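Local coordinates for hypothetical protein (Chromobacterium violaceum, PDB 2ID1) that probably silences ribosomes by binding protein uL14 of the large subunit, which prevents the two ribosomal subunits from joining and so represses translation, at residues I11-D16 / A52-V57; D21-D26 / M37-G42. All coordinates share one frame; numbering follows the deposited sequence.

Contact 1 of 2, residues I11-D16 / A52-V57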
# COMPACT_ATOMS: atom_id res chain seq x y z
N ILE A 11 -1.16 7.88 4.10
CA ILE A 11 -2.48 7.36 4.41
C ILE A 11 -3.54 8.33 3.93
O ILE A 11 -4.47 7.95 3.22
CB ILE A 11 -2.65 7.12 5.93
CG1 ILE A 11 -1.74 5.96 6.35
CG2 ILE A 11 -4.09 6.83 6.27
CD1 ILE A 11 -1.89 5.55 7.79
N GLU A 12 -3.39 9.59 4.31
CA GLU A 12 -4.34 10.62 3.89
C GLU A 12 -4.47 10.57 2.37
O GLU A 12 -5.58 10.65 1.82
CB GLU A 12 -3.85 12.00 4.34
CG GLU A 12 -4.80 13.17 4.01
CD GLU A 12 -4.27 14.53 4.48
OE1 GLU A 12 -3.23 14.98 3.95
OE2 GLU A 12 -4.91 15.14 5.37
N ALA A 13 -3.33 10.43 1.69
CA ALA A 13 -3.27 10.36 0.23
C ALA A 13 -4.11 9.20 -0.31
O ALA A 13 -4.79 9.32 -1.32
CB ALA A 13 -1.83 10.21 -0.23
N LEU A 14 -4.04 8.07 0.38
CA LEU A 14 -4.81 6.91 -0.01
C LEU A 14 -6.29 7.20 0.22
O LEU A 14 -7.16 6.66 -0.46
CB LEU A 14 -4.37 5.70 0.81
CG LEU A 14 -2.95 5.19 0.52
CD1 LEU A 14 -2.41 4.45 1.72
CD2 LEU A 14 -2.98 4.28 -0.70
N GLU A 15 -6.58 8.06 1.19
CA GLU A 15 -7.97 8.42 1.49
C GLU A 15 -8.53 9.43 0.49
O GLU A 15 -9.74 9.53 0.32
CB GLU A 15 -8.09 9.01 2.90
CG GLU A 15 -7.68 8.08 4.03
CD GLU A 15 -8.19 8.56 5.40
OE1 GLU A 15 -7.82 7.97 6.44
OE2 GLU A 15 -8.98 9.53 5.42
N ASP A 16 -7.67 10.19 -0.17
CA ASP A 16 -8.15 11.15 -1.14
C ASP A 16 -8.83 10.45 -2.31
O ASP A 16 -9.68 11.03 -2.96
CB ASP A 16 -7.01 12.03 -1.68
CG ASP A 16 -6.23 12.73 -0.57
OD1 ASP A 16 -6.86 13.18 0.43
OD2 ASP A 16 -4.99 12.85 -0.72
N ALA A 52 -2.09 4.55 -6.03
CA ALA A 52 -0.64 4.51 -6.14
C ALA A 52 -0.13 5.88 -6.58
O ALA A 52 0.84 6.39 -6.04
CB ALA A 52 -0.21 3.46 -7.13
N ASN A 53 -0.78 6.49 -7.57
CA ASN A 53 -0.34 7.79 -8.03
C ASN A 53 -0.51 8.84 -6.97
O ASN A 53 0.39 9.63 -6.72
CB ASN A 53 -1.10 8.23 -9.29
CG ASN A 53 -0.58 7.56 -10.57
OD1 ASN A 53 0.63 7.33 -10.72
ND2 ASN A 53 -1.49 7.28 -11.50
N SER A 54 -1.67 8.85 -6.33
CA SER A 54 -1.93 9.83 -5.27
C SER A 54 -0.85 9.77 -4.19
O SER A 54 -0.37 10.80 -3.72
CB SER A 54 -3.31 9.58 -4.65
OG SER A 54 -3.64 10.62 -3.76
N VAL A 55 -0.45 8.56 -3.80
CA VAL A 55 0.58 8.44 -2.79
C VAL A 55 1.89 9.06 -3.25
O VAL A 55 2.59 9.69 -2.46
CB VAL A 55 0.86 6.99 -2.43
CG1 VAL A 55 2.12 6.89 -1.58
CG2 VAL A 55 -0.32 6.42 -1.68
N GLN A 56 2.25 8.88 -4.51
CA GLN A 56 3.51 9.45 -4.97
C GLN A 56 3.42 10.96 -5.10
O GLN A 56 4.28 11.68 -4.60
CB GLN A 56 3.93 8.85 -6.31
CG GLN A 56 4.39 7.42 -6.26
CD GLN A 56 4.74 6.90 -7.64
OE1 GLN A 56 5.63 7.42 -8.32
NE2 GLN A 56 4.02 5.87 -8.08
N VAL A 57 2.37 11.45 -5.73
CA VAL A 57 2.24 12.89 -5.91
C VAL A 57 2.16 13.66 -4.59
O VAL A 57 2.61 14.81 -4.51
CB VAL A 57 1.01 13.24 -6.74
CG1 VAL A 57 0.95 14.74 -6.96
CG2 VAL A 57 1.08 12.52 -8.06
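Ala13 faces Val55 where helices 3-16 and 45-61 pass each other, the axes of 11-16 and 52-57 coming within 8.1 Å and their N-to-C directions differing by 137°. A methyl group suits this closest point: Ala13 CB points at the neighbouring helix and rests against its backbone, 3.9 Å from Val55 CA and about as far from the carbonyl oxygen of Ser54. Next to it, toward the sheet, the branched end of Leu14 reaches across although its CB does not aim that way. Its CG, anti to the carbonyl carbon, meets one methyl of the valine, Val55 CG2; Leu14 CD2 also lies 3.6 Å from Val55 CG2, and the two side chains cross at a slant. Beyond them lie Ile22, Ile38 and Ala40, which touch Leu14, and Val80, which touches Val55, so this edge of the contact belongs to the core between helices and sheet. On the other edge Ser54 holds OG anti to its own backbone N (chi1 -172°) and donates to the carbonyl of the facing helix, Ser54 OG to Ala13 O 3.0 Å, approaching from above the carbonyl plane, 38° out of it. Asp16 is only a loose neighbour here, its OD2 4.0 Å from Ser54 OG; its carboxylate forms a salt bridge with Lys58, one turn further along helix 45-61. Small residues thus bring the two helices close, and polarity is graded across the interface: apolar groups face the sheet, while the serine hydroxyl bonds to the facing helix on the outer side.

Contact 2 of 2, residues D21-D26 / M37-G42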
# COMPACT_ATOMS: atom_id res chain seq x y z
N ASP A 21 -10.08 -0.47 3.25
CA ASP A 21 -9.34 -1.22 4.26
C ASP A 21 -7.88 -0.82 4.40
O ASP A 21 -6.99 -1.68 4.34
CB ASP A 21 -9.41 -2.72 3.96
CG ASP A 21 -10.80 -3.30 4.18
OD1 ASP A 21 -11.29 -3.24 5.33
OD2 ASP A 21 -11.40 -3.83 3.21
N ILE A 22 -7.64 0.47 4.59
CA ILE A 22 -6.27 0.98 4.74
C ILE A 22 -5.71 0.62 6.13
O ILE A 22 -6.34 0.88 7.15
CB ILE A 22 -6.24 2.50 4.56
CG1 ILE A 22 -6.81 2.87 3.19
CG2 ILE A 22 -4.82 3.01 4.70
CD1 ILE A 22 -6.87 4.36 2.94
N ILE A 23 -4.52 0.03 6.16
CA ILE A 23 -3.91 -0.36 7.42
C ILE A 23 -2.45 0.04 7.51
O ILE A 23 -1.76 0.17 6.50
CB ILE A 23 -3.99 -1.86 7.64
CG1 ILE A 23 -2.93 -2.57 6.80
CG2 ILE A 23 -5.38 -2.36 7.26
CD1 ILE A 23 -2.80 -4.04 7.11
N GLU A 24 -1.97 0.22 8.74
CA GLU A 24 -0.59 0.62 8.98
C GLU A 24 0.07 -0.34 9.97
O GLU A 24 -0.40 -0.48 11.09
CB GLU A 24 -0.55 2.04 9.54
CG GLU A 24 0.81 2.72 9.43
CD GLU A 24 0.91 4.01 10.23
OE1 GLU A 24 0.01 4.88 10.11
OE2 GLU A 24 1.89 4.15 10.99
N LEU A 25 1.14 -1.01 9.55
CA LEU A 25 1.86 -1.95 10.42
C LEU A 25 3.23 -1.43 10.81
O LEU A 25 3.92 -0.80 10.01
CB LEU A 25 2.01 -3.31 9.75
CG LEU A 25 0.73 -4.14 9.60
CD1 LEU A 25 1.06 -5.45 8.89
CD2 LEU A 25 0.11 -4.41 10.96
N ASP A 26 3.63 -1.71 12.04
CA ASP A 26 4.92 -1.28 12.55
C ASP A 26 5.97 -2.38 12.39
O ASP A 26 6.18 -3.18 13.29
CB ASP A 26 4.78 -0.93 14.03
CG ASP A 26 6.00 -0.23 14.58
OD1 ASP A 26 6.03 -0.01 15.80
OD2 ASP A 26 6.92 0.09 13.79
N MSE A 37 4.69 0.22 7.37
CA MSE A 37 4.16 -0.31 6.12
C MSE A 37 2.67 -0.02 6.06
O MSE A 37 1.99 -0.02 7.08
CB MSE A 37 4.35 -1.82 6.04
CG MSE A 37 3.61 -2.43 4.87
SE MSE A 37 3.98 -4.29 4.57
CE MSE A 37 5.70 -4.13 3.64
N ILE A 38 2.16 0.20 4.86
CA ILE A 38 0.74 0.49 4.69
C ILE A 38 0.17 -0.36 3.57
O ILE A 38 0.78 -0.50 2.52
CB ILE A 38 0.53 1.97 4.35
CG1 ILE A 38 1.16 2.84 5.43
CG2 ILE A 38 -0.95 2.26 4.21
CD1 ILE A 38 1.11 4.30 5.12
N VAL A 39 -1.01 -0.93 3.79
CA VAL A 39 -1.64 -1.75 2.78
C VAL A 39 -3.07 -1.28 2.56
O VAL A 39 -3.90 -1.41 3.47
CB VAL A 39 -1.69 -3.23 3.21
CG1 VAL A 39 -2.43 -4.05 2.17
CG2 VAL A 39 -0.28 -3.76 3.42
N ALA A 40 -3.37 -0.74 1.39
CA ALA A 40 -4.73 -0.29 1.11
C ALA A 40 -5.27 -1.05 -0.09
O ALA A 40 -4.50 -1.54 -0.92
CB ALA A 40 -4.76 1.22 0.86
N THR A 41 -6.59 -1.13 -0.18
CA THR A 41 -7.24 -1.86 -1.27
C THR A 41 -7.90 -0.99 -2.34
O THR A 41 -8.53 0.02 -2.03
CB THR A 41 -8.33 -2.79 -0.72
OG1 THR A 41 -7.75 -3.69 0.23
CG2 THR A 41 -8.98 -3.59 -1.84
N GLY A 42 -7.76 -1.39 -3.59
CA GLY A 42 -8.38 -0.65 -4.68
C GLY A 42 -9.32 -1.59 -5.41
O GLY A 42 -8.90 -2.69 -5.78
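Asp21, at the corner where the chain enters strand 22-26, brings its CB to 4.2 Å from Thr41 OG1, a loose contact; Arg95 of helix 92-98 bonds both to that hydroxyl and to the carbonyl oxygen of Asp21. Ile22 packs with CG1 3.5 Å from Ala40 CB and CG2 against Ile38 CG2, on the side where Leu14 of helix 3-16 lies. The alanine methyl offers a small apolar partner beside the isoleucine. Ile23 points to the other face and pairs with Val39 through two backbone bonds, Ile23 N to Val39 O 3.1 Å and Val39 N to Ile23 O 3.0 Å. Its CG1 stands between N and the carbonyl carbon (chi1 77°) and runs beside the valine, 3.9 Å from Val39 CB. This is the antiparallel hairpin of strands 22-26 and 36-41, with 22-26 outermost in the four-stranded mixed sheet; beta-branched residues suit such extended backbone. Glu24 sits opposite Ile38 in a non-hydrogen-bonded pair, and its CG touches Ile38 CG1 (4.0 Å), the two side chains crossing at an angle. Leu25 is bonded twice to Met37, a selenomethionine: Leu25 N to Met37 O is 2.8 Å, with 161° at the hydrogen, and Met37 N bonds back to Leu25 O. Both residues lie on the face of Ile23 and Val39, and both touch Trp104.

Contact 1 is a buried meeting of two helices on one face of the sheet, whereas contact 2 lies within the sheet and is partly buried, strand 22-26 being outermost. They hold successive elements: helix 3-16 leads into strand 22-26, and strand 36-41 into helix 45-61, so contact 2 is nested within the chain loop closed by contact 1. The two touch through helix 3-16, where Ile11 CG1 lies 3.5 Å from Ile38 CD1 and Leu14 is shared by both. Regular backbone hydrogen bonds unite the strands; segments 11-16 and 52-57 meet through apolar side chains and one serine hydrogen bond, with the Asp16-Lys58 salt bridge just beyond.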